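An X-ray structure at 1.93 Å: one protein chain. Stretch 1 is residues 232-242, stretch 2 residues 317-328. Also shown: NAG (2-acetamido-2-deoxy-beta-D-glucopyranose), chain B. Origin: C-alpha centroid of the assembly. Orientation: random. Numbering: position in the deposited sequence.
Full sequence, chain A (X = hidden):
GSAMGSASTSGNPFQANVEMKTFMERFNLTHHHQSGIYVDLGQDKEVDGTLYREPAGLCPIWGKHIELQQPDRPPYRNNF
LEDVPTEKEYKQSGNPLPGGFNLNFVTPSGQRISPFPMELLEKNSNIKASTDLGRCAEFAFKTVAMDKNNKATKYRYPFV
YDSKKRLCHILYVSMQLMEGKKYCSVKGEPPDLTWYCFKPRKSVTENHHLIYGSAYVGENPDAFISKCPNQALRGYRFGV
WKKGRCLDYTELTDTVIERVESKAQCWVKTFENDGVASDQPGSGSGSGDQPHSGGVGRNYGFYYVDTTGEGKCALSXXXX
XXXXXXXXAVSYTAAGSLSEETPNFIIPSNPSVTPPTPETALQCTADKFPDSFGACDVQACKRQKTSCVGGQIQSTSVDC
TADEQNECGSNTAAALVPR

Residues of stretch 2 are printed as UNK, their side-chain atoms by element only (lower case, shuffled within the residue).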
# COMPACT_ATOMS: atom_id res chain seq x y z
N ALA A 232 1.61 9.41 5.37
CA ALA A 232 1.56 10.69 4.64
C ALA A 232 2.66 11.64 5.16
O ALA A 232 3.13 11.53 6.30
CB ALA A 232 0.20 11.31 4.81
N LEU A 233 3.09 12.55 4.31
CA LEU A 233 4.14 13.50 4.66
C LEU A 233 3.59 14.91 4.64
O LEU A 233 3.32 15.48 3.58
CB LEU A 233 5.34 13.36 3.71
CG LEU A 233 6.48 14.39 3.82
CD1 LEU A 233 7.23 14.21 5.11
CD2 LEU A 233 7.44 14.28 2.65
N ARG A 234 3.43 15.48 5.83
CA ARG A 234 2.78 16.77 5.98
C ARG A 234 3.79 17.88 5.73
O ARG A 234 4.94 17.75 6.15
CB ARG A 234 2.19 16.91 7.40
CG ARG A 234 1.40 18.17 7.62
CD ARG A 234 0.63 18.14 8.94
NE ARG A 234 1.53 17.98 10.08
CZ ARG A 234 1.99 18.97 10.83
NH1 ARG A 234 1.65 20.24 10.60
NH2 ARG A 234 2.81 18.70 11.84
N GLY A 235 3.37 18.94 5.04
CA GLY A 235 4.15 20.16 4.92
C GLY A 235 5.20 20.20 3.82
O GLY A 235 6.05 21.09 3.77
N TYR A 236 5.13 19.24 2.91
CA TYR A 236 6.09 19.18 1.81
C TYR A 236 5.38 18.65 0.56
O TYR A 236 4.47 17.82 0.69
CB TYR A 236 7.27 18.27 2.15
CG TYR A 236 8.20 18.78 3.24
CD1 TYR A 236 9.30 19.58 2.94
CD2 TYR A 236 7.99 18.43 4.56
CE1 TYR A 236 10.16 20.04 3.95
CE2 TYR A 236 8.84 18.87 5.57
CZ TYR A 236 9.92 19.68 5.26
OH TYR A 236 10.75 20.10 6.28
N ARG A 237 5.79 19.16 -0.61
CA ARG A 237 5.43 18.61 -1.93
C ARG A 237 6.54 17.75 -2.46
O ARG A 237 7.71 18.14 -2.43
CB ARG A 237 5.18 19.72 -2.94
CG ARG A 237 4.13 20.69 -2.57
CD ARG A 237 4.04 21.78 -3.66
NE ARG A 237 3.01 22.76 -3.36
CZ ARG A 237 2.56 23.66 -4.22
NH1 ARG A 237 1.63 24.51 -3.85
NH2 ARG A 237 3.04 23.68 -5.47
N PHE A 238 6.18 16.57 -2.96
CA PHE A 238 7.12 15.72 -3.65
C PHE A 238 7.66 16.49 -4.85
O PHE A 238 6.94 17.28 -5.46
CB PHE A 238 6.47 14.42 -4.13
CG PHE A 238 6.23 13.39 -3.07
CD1 PHE A 238 7.10 13.23 -2.00
CD2 PHE A 238 5.13 12.55 -3.17
CE1 PHE A 238 6.87 12.25 -1.05
CE2 PHE A 238 4.89 11.56 -2.20
CZ PHE A 238 5.76 11.40 -1.16
N GLY A 239 8.92 16.25 -5.19
CA GLY A 239 9.52 16.87 -6.35
C GLY A 239 10.68 16.09 -6.92
O GLY A 239 11.11 15.07 -6.36
N VAL A 240 11.20 16.59 -8.04
CA VAL A 240 12.34 15.99 -8.71
C VAL A 240 13.44 17.03 -8.95
O VAL A 240 13.16 18.17 -9.35
CB VAL A 240 11.95 15.37 -10.07
CG1 VAL A 240 10.88 14.29 -9.86
CG2 VAL A 240 11.42 16.44 -10.99
N TRP A 241 14.68 16.63 -8.73
CA TRP A 241 15.81 17.55 -8.86
C TRP A 241 16.15 17.73 -10.34
O TRP A 241 16.57 16.78 -11.01
CB TRP A 241 17.02 17.03 -8.09
CG TRP A 241 18.12 18.06 -7.96
CD1 TRP A 241 19.32 18.08 -8.62
CD2 TRP A 241 18.12 19.21 -7.11
NE1 TRP A 241 20.06 19.17 -8.24
CE2 TRP A 241 19.34 19.89 -7.32
CE3 TRP A 241 17.20 19.75 -6.20
CZ2 TRP A 241 19.67 21.06 -6.64
CZ3 TRP A 241 17.52 20.91 -5.52
CH2 TRP A 241 18.75 21.56 -5.75
N LYS A 242 15.95 18.95 -10.84
CA LYS A 242 16.22 19.27 -12.23
C LYS A 242 16.75 20.70 -12.39
O LYS A 242 16.24 21.63 -11.74
CB LYS A 242 14.96 19.08 -13.08
CG LYS A 242 14.80 17.65 -13.64
CD LYS A 242 13.40 17.38 -14.22
CE LYS A 242 12.89 18.48 -15.18
NZ LYS A 242 13.73 18.68 -16.40
N UNK A 317 4.16 9.77 -11.80
CA UNK A 317 4.86 8.49 -11.69
C UNK A 317 6.35 8.69 -11.46
O UNK A 317 7.11 7.72 -11.44
o UNK A 317 4.99 7.64 -15.32
o UNK A 317 5.76 9.35 -14.17
c UNK A 317 5.16 8.26 -14.23
c UNK A 317 4.63 7.62 -12.94
N UNK A 318 6.77 9.93 -11.28
CA UNK A 318 8.18 10.23 -10.98
C UNK A 318 8.51 10.02 -9.49
O UNK A 318 7.97 10.71 -8.62
n UNK A 318 10.75 11.43 -13.30
c UNK A 318 8.50 11.67 -11.39
c UNK A 318 8.39 11.93 -12.90
o UNK A 318 9.20 10.48 -14.64
c UNK A 318 9.49 11.21 -13.69
N UNK A 319 9.38 9.06 -9.22
CA UNK A 319 9.84 8.82 -7.86
C UNK A 319 10.46 10.11 -7.33
O UNK A 319 11.33 10.70 -7.98
c UNK A 319 10.21 6.37 -8.23
c UNK A 319 11.46 7.54 -6.41
c UNK A 319 10.86 7.68 -7.81
N UNK A 320 9.99 10.59 -6.17
CA UNK A 320 10.59 11.84 -5.70
C UNK A 320 12.05 11.69 -5.24
O UNK A 320 12.47 10.66 -4.67
c UNK A 320 9.02 11.03 -4.10
c UNK A 320 8.89 10.13 -5.30
c UNK A 320 9.68 12.25 -4.53
N UNK A 321 12.85 12.72 -5.52
CA UNK A 321 14.23 12.72 -5.03
C UNK A 321 14.54 14.05 -4.36
O UNK A 321 15.68 14.30 -3.97
o UNK A 321 14.72 14.56 -7.11
c UNK A 321 15.28 13.45 -7.26
o UNK A 321 15.91 13.14 -8.29
c UNK A 321 15.22 12.39 -6.17
N UNK A 322 13.53 14.89 -4.20
CA UNK A 322 13.63 16.07 -3.36
C UNK A 322 12.22 16.48 -2.91
O UNK A 322 11.21 15.88 -3.31
c UNK A 322 14.34 17.22 -4.09
s UNK A 322 13.54 17.80 -5.62
N UNK A 323 12.18 17.50 -2.06
CA UNK A 323 10.95 18.02 -1.51
C UNK A 323 10.93 19.51 -1.60
O UNK A 323 11.97 20.17 -1.52
c UNK A 323 9.62 15.48 -0.31
c UNK A 323 10.83 15.98 1.85
c UNK A 323 10.82 16.15 0.33
c UNK A 323 10.79 17.63 -0.04
N UNK A 324 9.73 20.05 -1.71
CA UNK A 324 9.51 21.48 -1.70
C UNK A 324 8.63 21.78 -0.51
O UNK A 324 7.58 21.17 -0.35
c UNK A 324 9.86 21.83 -4.16
c UNK A 324 8.86 21.96 -3.02
c UNK A 324 8.30 23.40 -2.91
N UNK A 325 9.07 22.71 0.35
CA UNK A 325 8.28 23.11 1.52
C UNK A 325 6.98 23.78 1.14
O UNK A 325 6.95 24.63 0.26
c UNK A 325 9.10 24.06 2.41
o UNK A 325 10.43 23.62 2.49
N UNK A 326 5.91 23.44 1.85
CA UNK A 326 4.61 24.05 1.63
C UNK A 326 3.73 23.64 2.79
O UNK A 326 3.29 22.50 2.86
o UNK A 326 1.95 23.81 -0.94
c UNK A 326 4.00 23.61 0.30
c UNK A 326 2.58 24.15 0.09
o UNK A 326 2.09 24.90 0.96
N UNK A 327 3.49 24.56 3.71
CA UNK A 327 2.83 24.21 4.95
C UNK A 327 1.40 23.69 4.74
O UNK A 327 0.86 22.98 5.59
o UNK A 327 2.06 26.51 5.32
c UNK A 327 2.83 25.45 5.88
N UNK A 328 0.80 24.02 3.60
CA UNK A 328 -0.57 23.66 3.31
C UNK A 328 -0.67 22.31 2.54
O UNK A 328 -1.76 21.79 2.35
c UNK A 328 -1.24 24.75 2.51
C1 NAG B . 14.37 4.31 -7.63
C2 NAG B . 15.44 5.17 -8.29
C3 NAG B . 15.82 4.62 -9.66
C4 NAG B . 16.16 3.14 -9.55
C5 NAG B . 15.02 2.39 -8.88
C6 NAG B . 15.35 0.91 -8.75
C7 NAG B . 15.06 7.39 -7.40
C8 NAG B . 14.43 8.73 -7.62
N2 NAG B . 14.99 6.54 -8.42
O3 NAG B . 16.95 5.33 -10.17
O4 NAG B . 16.40 2.60 -10.85
O5 NAG B . 14.75 2.94 -7.59
O6 NAG B . 16.42 0.74 -7.82
O7 NAG B . 15.62 7.10 -6.35

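Position 317 carries two side-chain carbons, the second holding two oxygens, a carboxylate one methylene from the backbone, and lies out of reach of stretch 1: Asp317. Position 318 has three carbons, the third bearing one oxygen and one nitrogen, an amide at the end of a two-carbon arm whose first carbon rests against Val240. This is Gln318, its CB 3.9 Å from Val240 CG1.

At 319 one carbon carries two more, a beta-branched fork pointing away from stretch 1: Val319. Its CG1 comes 3.4 Å from C8 of the sugar NAG. Position 320 has three carbons closing a ring onto its own backbone nitrogen, which only proline does, and one of them lies over a face of the Phe238 ring. Pro320 sets CG 3.9 Å from the centroid of that ring, a CH-pi contact, 22° off the ring normal.

Position 321 again shows two carbons, the second with two oxygens, one of which meets the backbone of Trp241: Asp321. Its CB points sideways, yet the carboxylate swings back: OD1 accepts a hydrogen bond from Trp241 N at 2.6 Å. A side chain thus serves a backbone NH just past the last paired residue of the ladder, Gly239. Position 322 has one carbon and then a sulfur at the edge of the Trp241 ring, hence Cys322, covalently bonded elsewhere in the structure. SG lies 4.2 Å from Trp241 CE3. It sits on the side where Gly239 offers no side chain; an ideal CB on Gly239 would come 3.6 Å from Cys322 SG.

At 323 four carbons, forked at the second, lie against Tyr236, Phe238 and Leu233: Leu323. CB is 3.9 Å from Tyr236 CD1, while CD2 stands 3.8 Å from Phe238 CD1 and 3.9 Å from Leu233 CD2. Position 324 is another single carbon carrying two, across from Arg237: Val324, the two CB atoms 4.3 Å apart. Position 325 has one carbon then one oxygen, the oxygen near the Tyr236 ring: Ser325. OG lies 3.9 Å from Tyr236 CE1 and finds its hydrogen bond elsewhere in the structure.

At 326 two carbons end in two oxygens, one of them meeting the Arg237 guanidinium: Asp326. OD2 forms a salt bridge with Arg237 NE at 2.8 Å and also accepts from Arg237 NH1 at 3.0 Å, while OD1 accepts a hydrogen bond from the backbone N of position 328 at 3.1 Å. Position 327, a carbon and an oxygen turned away where the chain corners, is Ser327. Position 328 has one carbon alone, Ala328.

The contact is an antiparallel ladder. Arg237 N to Val324 O at 2.7 Å and Val324 N to Arg237 O at 2.9 Å are its paired hydrogen bonds, and Gly235 O accepts from Asp326 N at 3.0 Å. Side chains alternate between two faces: Tyr236, Phe238, Leu323 and Ser325 on one, Arg237, Cys322 and Val324 on the other, with the larger apolar cluster around Leu323. Gly235, at a positive phi of 85°, makes the corner, and Asp321 and Asp326 add side-chain bonds toward the two ends of the pairing. The rule to read is backbone register first, alternating faces with a leucine-centred cluster on one, and carboxylates near the ends.

Stretch 2, residues 317-328: DQVPDCLVSDSA
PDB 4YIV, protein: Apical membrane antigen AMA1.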